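Local coordinates for zinc chaperone AztD (Citrobacter koseri, PDB 6CMK), which acts as a periplasmic zinc chaperone, handing one zinc ion directly to the solute-binding protein AztC of the AztABCD transport system, at residues Gly257-Leu262 against Ile272-Pro277. Residues are numbered along the deposited sequence; the frame is centred on the assembly and turned at random.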
ATOM      1  N   GLY B 257     -17.871 -29.151 -11.704  1.00 36.71           N
ATOM      2  CA  GLY B 257     -16.475 -28.798 -11.841  1.00 28.02           C
ATOM      3  C   GLY B 257     -15.903 -28.429 -10.491  1.00 26.97           C
ATOM      4  O   GLY B 257     -16.596 -28.424  -9.473  1.00 28.47           O
ATOM      5  N   SER B 258     -14.609 -28.136 -10.502  1.00 25.25           N
ATOM      6  CA  SER B 258     -13.955 -27.609  -9.311  1.00 28.71           C
ATOM      7  C   SER B 258     -12.672 -26.919  -9.742  1.00 22.74           C
ATOM      8  O   SER B 258     -12.222 -27.047 -10.882  1.00 23.39           O
ATOM      9  CB  SER B 258     -13.662 -28.705  -8.278  1.00 27.04           C
ATOM     10  OG  SER B 258     -12.630 -29.569  -8.725  1.00 28.56           O
ATOM     11  N   THR B 259     -12.092 -26.184  -8.801  1.00 17.21           N
ATOM     12  CA  THR B 259     -10.923 -25.356  -9.040  1.00 17.45           C
ATOM     13  C   THR B 259      -9.679 -26.032  -8.479  1.00 18.12           C
ATOM     14  O   THR B 259      -9.694 -26.524  -7.343  1.00 19.93           O
ATOM     15  CB  THR B 259     -11.104 -23.983  -8.388  1.00 18.34           C
ATOM     16  OG1 THR B 259     -12.231 -23.326  -8.979  1.00 18.91           O
ATOM     17  CG2 THR B 259      -9.856 -23.136  -8.568  1.00 16.39           C
ATOM     18  N   SER B 260      -8.604 -26.034  -9.267  1.00 18.19           N
ATOM     19  CA  SER B 260      -7.311 -26.518  -8.814  1.00 17.38           C
ATOM     20  C   SER B 260      -6.197 -25.483  -8.931  1.00 20.80           C
ATOM     21  O   SER B 260      -5.069 -25.772  -8.526  1.00 20.03           O
ATOM     22  CB  SER B 260      -6.917 -27.785  -9.589  1.00 22.17           C
ATOM     23  OG  SER B 260      -6.851 -27.544 -10.982  1.00 24.79           O
ATOM     24  N   THR B 261      -6.472 -24.290  -9.462  1.00 19.56           N
ATOM     25  CA  THR B 261      -5.469 -23.241  -9.583  1.00 14.42           C
ATOM     26  C   THR B 261      -6.167 -21.905  -9.391  1.00 14.67           C
ATOM     27  O   THR B 261      -7.247 -21.704  -9.949  1.00 16.19           O
ATOM     28  CB  THR B 261      -4.785 -23.265 -10.960  1.00 26.30           C
ATOM     29  OG1 THR B 261      -4.444 -24.611 -11.304  1.00 34.68           O
ATOM     30  CG2 THR B 261      -3.525 -22.407 -10.959  1.00 23.32           C
ATOM     31  N   LEU B 262      -5.554 -21.009  -8.610  1.00 18.12           N
ATOM     32  CA  LEU B 262      -6.150 -19.724  -8.266  1.00 14.70           C
ATOM     33  C   LEU B 262      -5.187 -18.567  -8.496  1.00 13.44           C
ATOM     34  O   LEU B 262      -3.969 -18.707  -8.356  1.00 15.74           O
ATOM     35  CB  LEU B 262      -6.573 -19.664  -6.800  1.00 16.09           C
ATOM     36  CG  LEU B 262      -7.739 -20.523  -6.357  1.00 15.15           C
ATOM     37  CD1 LEU B 262      -7.667 -20.728  -4.850  1.00 19.04           C
ATOM     38  CD2 LEU B 262      -9.052 -19.894  -6.772  1.00 16.17           C
ATOM     39  N   ILE B 272      -9.867 -15.629  -9.128  1.00 13.15           N
ATOM     40  CA  ILE B 272     -10.219 -16.332 -10.352  1.00 12.44           C
ATOM     41  C   ILE B 272      -9.638 -17.730 -10.251  1.00 13.36           C
ATOM     42  O   ILE B 272      -8.465 -17.900  -9.895  1.00 14.86           O
ATOM     43  CB  ILE B 272      -9.713 -15.604 -11.604  1.00 12.77           C
ATOM     44  CG1 ILE B 272     -10.371 -14.226 -11.709  1.00 16.06           C
ATOM     45  CG2 ILE B 272     -10.033 -16.426 -12.864  1.00 18.14           C
ATOM     46  CD1 ILE B 272      -9.834 -13.387 -12.840  1.00 20.31           C
ATOM     47  N   GLY B 273     -10.471 -18.723 -10.511  1.00 14.35           N
ATOM     48  CA  GLY B 273     -10.016 -20.094 -10.546  1.00 15.77           C
ATOM     49  C   GLY B 273     -10.287 -20.719 -11.893  1.00 15.28           C
ATOM     50  O   GLY B 273     -11.163 -20.265 -12.635  1.00 16.68           O
ATOM     51  N   ASN B 274      -9.536 -21.760 -12.233  1.00 14.64           N
ATOM     52  CA  ASN B 274     -10.004 -22.610 -13.306  1.00 15.55           C
ATOM     53  C   ASN B 274     -11.236 -23.377 -12.829  1.00 17.95           C
ATOM     54  O   ASN B 274     -11.599 -23.363 -11.651  1.00 19.12           O
ATOM     55  CB  ASN B 274      -8.884 -23.542 -13.792  1.00 19.32           C
ATOM     56  CG  ASN B 274      -8.473 -24.586 -12.764  1.00 27.64           C
ATOM     57  OD1 ASN B 274      -8.572 -24.384 -11.555  1.00 18.60           O
ATOM     58  ND2 ASN B 274      -7.982 -25.715 -13.258  1.00 37.60           N
ATOM     59  N   TYR B 275     -11.917 -24.022 -13.771  1.00 17.80           N
ATOM     60  CA  TYR B 275     -13.147 -24.730 -13.448  1.00 18.70           C
ATOM     61  C   TYR B 275     -13.381 -25.735 -14.554  1.00 22.85           C
ATOM     62  O   TYR B 275     -14.394 -25.689 -15.255  1.00 21.83           O
ATOM     63  CB  TYR B 275     -14.327 -23.758 -13.297  1.00 23.05           C
ATOM     64  CG  TYR B 275     -15.462 -24.317 -12.463  1.00 22.47           C
ATOM     65  CD1 TYR B 275     -15.323 -24.483 -11.092  1.00 18.70           C
ATOM     66  CD2 TYR B 275     -16.671 -24.676 -13.045  1.00 22.45           C
ATOM     67  CE1 TYR B 275     -16.346 -24.999 -10.323  1.00 19.44           C
ATOM     68  CE2 TYR B 275     -17.706 -25.192 -12.286  1.00 24.45           C
ATOM     69  CZ  TYR B 275     -17.537 -25.354 -10.918  1.00 29.36           C
ATOM     70  OH  TYR B 275     -18.556 -25.866 -10.145  1.00 25.47           O
ATOM     71  N   GLY B 276     -12.441 -26.652 -14.699  1.00 22.30           N
ATOM     72  CA  GLY B 276     -12.323 -27.431 -15.898  1.00 22.93           C
ATOM     73  C   GLY B 276     -11.370 -26.736 -16.846  1.00 29.00           C
ATOM     74  O   GLY B 276     -10.957 -25.593 -16.629  1.00 27.28           O
ATOM     75  N   PRO B 277     -11.004 -27.417 -17.925  1.00 24.00           N
ATOM     76  CA  PRO B 277      -9.895 -26.925 -18.758  1.00 25.99           C
ATOM     77  C   PRO B 277     -10.237 -25.713 -19.618  1.00 23.70           C
ATOM     78  O   PRO B 277      -9.307 -25.011 -20.040  1.00 24.09           O
ATOM     79  CB  PRO B 277      -9.532 -28.148 -19.617  1.00 34.44           C
ATOM     80  CG  PRO B 277     -10.727 -29.047 -19.559  1.00 34.34           C
ATOM     81  CD  PRO B 277     -11.410 -28.790 -18.258  1.00 27.97           C
TER
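The carboxamide of N274 reaches across to the loop at S260 and T261 and uses both of its polar ends there. Its OD1 accepts two backbone amides: S260 N, 2.8 Å from N274 OD1, lies in the carbonyl plane on a lone pair, whereas T261 N, 3.0 Å from the same OD1, approaches from above that plane. N274 ND2 donates almost straight to S260 OG at 3.1 Å, with the hydroxyl oxygen nearly in the amide plane, so three bonds fix the rotation of the amide. The group reaches them because CG sits between the backbone N and carbonyl carbon (chi1 68°).

The backbone of N274 is held as well, its N donating to T261 O and its O taking the hydroxyl of T259 at 2.7 Å (OG1 to O). T259 CG2 packs directly against the backbone of G273, 3.6 Å from its CA. Farther along, G257 CA sits over one face of the Y275 ring, offset toward its rim, in a CH-pi contact; Y275 OH hydrogen-bonds P255 O.

L262 and G273 form a non-hydrogen-bonded antiparallel pair, placing the contact where the innermost strand of a propeller blade, 262-264, meets strand 271-274. S260 O in turn accepts a hydrogen bond from ND1 of the zinc ligand H216, probably helping to orient its imidazole, a second-shell link between this beta-propeller blade and high-affinity zinc site 1.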